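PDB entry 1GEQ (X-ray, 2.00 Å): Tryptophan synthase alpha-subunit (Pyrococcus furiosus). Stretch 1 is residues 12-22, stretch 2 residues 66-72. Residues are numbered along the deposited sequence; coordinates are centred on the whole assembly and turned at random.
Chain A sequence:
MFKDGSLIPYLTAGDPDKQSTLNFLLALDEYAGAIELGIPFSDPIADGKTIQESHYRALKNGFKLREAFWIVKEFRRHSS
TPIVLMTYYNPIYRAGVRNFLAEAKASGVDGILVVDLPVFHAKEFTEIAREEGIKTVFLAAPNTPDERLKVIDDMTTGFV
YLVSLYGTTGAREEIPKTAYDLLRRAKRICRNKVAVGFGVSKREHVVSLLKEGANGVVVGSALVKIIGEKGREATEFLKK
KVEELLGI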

# COMPACT_ATOMS: atom_id res chain seq x y z
N THR A 12 -2.07 -6.11 6.05
CA THR A 12 -1.47 -7.31 5.49
C THR A 12 -2.56 -8.37 5.34
O THR A 12 -3.32 -8.63 6.28
CB THR A 12 -0.35 -7.84 6.41
OG1 THR A 12 0.70 -6.86 6.49
CG2 THR A 12 0.23 -9.14 5.85
N ALA A 13 -2.66 -8.97 4.15
CA ALA A 13 -3.67 -10.00 3.91
C ALA A 13 -3.41 -11.22 4.78
O ALA A 13 -2.27 -11.70 4.88
CB ALA A 13 -3.68 -10.40 2.43
N GLY A 14 -4.46 -11.72 5.43
CA GLY A 14 -4.33 -12.90 6.27
C GLY A 14 -3.81 -12.67 7.68
O GLY A 14 -3.44 -13.63 8.36
N ASP A 15 -3.79 -11.42 8.12
CA ASP A 15 -3.31 -11.08 9.46
C ASP A 15 -4.47 -10.59 10.33
O ASP A 15 -4.91 -9.45 10.18
CB ASP A 15 -2.23 -10.00 9.37
CG ASP A 15 -1.70 -9.57 10.73
OD1 ASP A 15 -1.07 -8.50 10.80
OD2 ASP A 15 -1.91 -10.29 11.72
N PRO A 16 -4.96 -11.41 11.27
CA PRO A 16 -4.58 -12.78 11.65
C PRO A 16 -5.12 -13.89 10.75
O PRO A 16 -4.62 -15.02 10.78
CB PRO A 16 -5.12 -12.90 13.07
CG PRO A 16 -6.42 -12.16 12.95
CD PRO A 16 -5.99 -10.90 12.20
N ASP A 17 -6.15 -13.58 9.97
CA ASP A 17 -6.75 -14.55 9.06
C ASP A 17 -7.50 -13.82 7.94
O ASP A 17 -7.81 -12.64 8.08
CB ASP A 17 -7.68 -15.52 9.82
CG ASP A 17 -8.66 -14.81 10.73
OD1 ASP A 17 -9.61 -14.17 10.21
OD2 ASP A 17 -8.50 -14.89 11.96
N LYS A 18 -7.78 -14.51 6.84
CA LYS A 18 -8.44 -13.88 5.70
C LYS A 18 -9.80 -13.26 6.00
O LYS A 18 -10.16 -12.24 5.40
CB LYS A 18 -8.57 -14.86 4.53
CG LYS A 18 -9.56 -15.99 4.75
CD LYS A 18 -9.72 -16.82 3.48
CE LYS A 18 -10.87 -17.81 3.63
NZ LYS A 18 -11.04 -18.64 2.41
N GLN A 19 -10.54 -13.86 6.93
CA GLN A 19 -11.86 -13.33 7.28
C GLN A 19 -11.74 -12.03 8.07
O GLN A 19 -12.52 -11.09 7.87
CB GLN A 19 -12.65 -14.36 8.09
CG GLN A 19 -14.08 -13.94 8.34
CD GLN A 19 -14.88 -13.82 7.05
OE1 GLN A 19 -15.57 -12.82 6.82
NE2 GLN A 19 -14.80 -14.85 6.21
N SER A 20 -10.77 -11.97 8.98
CA SER A 20 -10.59 -10.76 9.77
C SER A 20 -10.16 -9.62 8.86
O SER A 20 -10.62 -8.49 9.02
CB SER A 20 -9.55 -11.00 10.87
OG SER A 20 -10.04 -11.95 11.82
N THR A 21 -9.28 -9.91 7.90
CA THR A 21 -8.80 -8.89 6.97
C THR A 21 -10.00 -8.24 6.29
O THR A 21 -10.11 -7.02 6.26
CB THR A 21 -7.88 -9.50 5.88
OG1 THR A 21 -6.75 -10.12 6.50
CG2 THR A 21 -7.39 -8.41 4.94
N LEU A 22 -10.89 -9.06 5.75
CA LEU A 22 -12.10 -8.56 5.09
C LEU A 22 -12.89 -7.69 6.06
O LEU A 22 -13.31 -6.58 5.70
CB LEU A 22 -12.96 -9.73 4.59
CG LEU A 22 -14.28 -9.38 3.89
CD1 LEU A 22 -14.03 -8.40 2.75
CD2 LEU A 22 -14.94 -10.66 3.38
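Stretch 2 (66-72) REAFWIV

Residues 66-72 form part of a longer helix that packs against the turn at Ala13 and Gly14 and the first turn of the helix beginning at Lys18. The two helices run in broadly the same direction, their axes crossing at -33° with a closest approach of 9.7 Å. The backbones come nearest at two points, Ala13 CA to Ala68 CA at 6.1 Å and Leu22 CA to Ile71 CA at 5.8 Å.

The apolar part of the contact centres on Ile71. Its CA-to-CB bond points sideways, but the m, t rotamer brings CD1 to 3.6 Å from Thr21 CG2 and 4.0 Å from Ala13 CB. Thr21 is itself tied to the preceding turn, its OG1 accepting a hydrogen bond from Gly14 N (3.0 Å).

Trp70 supplies the aromatic surface. The extended Lys18 side chain lies over one face of the indole, with NZ 4.3 Å from the centroid of the five-membered ring of Trp70 in a cation-pi interaction and CD 4.2 Å from that of its six-membered ring. Leu22 CD2 and Gln19 NE2 approach Trp70 CH2 obliquely, at 3.8 and 3.4 Å.

No direct hydrogen bond joins the stretches. Polar contact is instead relayed by a water that accepts from Lys18 NZ (2.6 Å) and donates to Glu67 OE1 (3.0 Å), while Lys18 CD packs 3.9 Å from Glu67 CG.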

# COMPACT_ATOMS: atom_id res chain seq x y z
N ARG A 66 -3.70 -17.13 -3.20
CA ARG A 66 -5.02 -16.93 -3.77
C ARG A 66 -6.05 -16.35 -2.81
O ARG A 66 -7.04 -15.75 -3.23
CB ARG A 66 -5.53 -18.25 -4.36
CG ARG A 66 -4.60 -18.85 -5.41
CD ARG A 66 -5.25 -18.97 -6.78
NE ARG A 66 -4.47 -18.32 -7.83
CZ ARG A 66 -3.21 -18.61 -8.13
NH1 ARG A 66 -2.56 -19.56 -7.47
NH2 ARG A 66 -2.58 -17.95 -9.10
N GLU A 67 -5.82 -16.52 -1.51
CA GLU A 67 -6.76 -15.98 -0.53
C GLU A 67 -6.81 -14.46 -0.62
O GLU A 67 -7.79 -13.84 -0.23
CB GLU A 67 -6.37 -16.42 0.89
CG GLU A 67 -6.77 -17.86 1.18
CD GLU A 67 -6.22 -18.37 2.50
OE1 GLU A 67 -6.44 -19.55 2.81
OE2 GLU A 67 -5.56 -17.58 3.22
N ALA A 68 -5.74 -13.87 -1.14
CA ALA A 68 -5.68 -12.43 -1.30
C ALA A 68 -6.76 -12.03 -2.29
O ALA A 68 -7.48 -11.06 -2.10
CB ALA A 68 -4.31 -12.01 -1.82
N PHE A 69 -6.88 -12.81 -3.37
CA PHE A 69 -7.87 -12.53 -4.39
C PHE A 69 -9.28 -12.74 -3.86
O PHE A 69 -10.22 -12.10 -4.32
CB PHE A 69 -7.63 -13.42 -5.62
CG PHE A 69 -6.30 -13.19 -6.29
CD1 PHE A 69 -5.87 -11.90 -6.61
CD2 PHE A 69 -5.47 -14.26 -6.62
CE1 PHE A 69 -4.65 -11.68 -7.25
CE2 PHE A 69 -4.25 -14.06 -7.25
CZ PHE A 69 -3.83 -12.76 -7.57
N TRP A 70 -9.43 -13.63 -2.88
CA TRP A 70 -10.73 -13.90 -2.28
C TRP A 70 -11.17 -12.68 -1.49
O TRP A 70 -12.33 -12.26 -1.57
CB TRP A 70 -10.62 -15.10 -1.33
CG TRP A 70 -11.88 -15.37 -0.54
CD1 TRP A 70 -12.93 -16.15 -0.92
CD2 TRP A 70 -12.23 -14.82 0.74
NE1 TRP A 70 -13.92 -16.13 0.04
CE2 TRP A 70 -13.51 -15.31 1.08
CE3 TRP A 70 -11.58 -13.96 1.63
CZ2 TRP A 70 -14.15 -14.98 2.27
CZ3 TRP A 70 -12.22 -13.62 2.82
CH2 TRP A 70 -13.50 -14.13 3.13
N ILE A 71 -10.25 -12.11 -0.73
CA ILE A 71 -10.52 -10.93 0.08
C ILE A 71 -11.03 -9.78 -0.78
O ILE A 71 -12.06 -9.18 -0.47
CB ILE A 71 -9.24 -10.48 0.83
CG1 ILE A 71 -8.88 -11.51 1.91
CG2 ILE A 71 -9.45 -9.11 1.45
CD1 ILE A 71 -7.57 -11.23 2.63
N VAL A 72 -10.32 -9.49 -1.86
CA VAL A 72 -10.70 -8.42 -2.76
C VAL A 72 -12.04 -8.70 -3.43
O VAL A 72 -12.89 -7.81 -3.54
CB VAL A 72 -9.63 -8.21 -3.87
CG1 VAL A 72 -10.13 -7.20 -4.89
CG2 VAL A 72 -8.33 -7.73 -3.24
O HOH W 1 -9.09 -20.07 1.52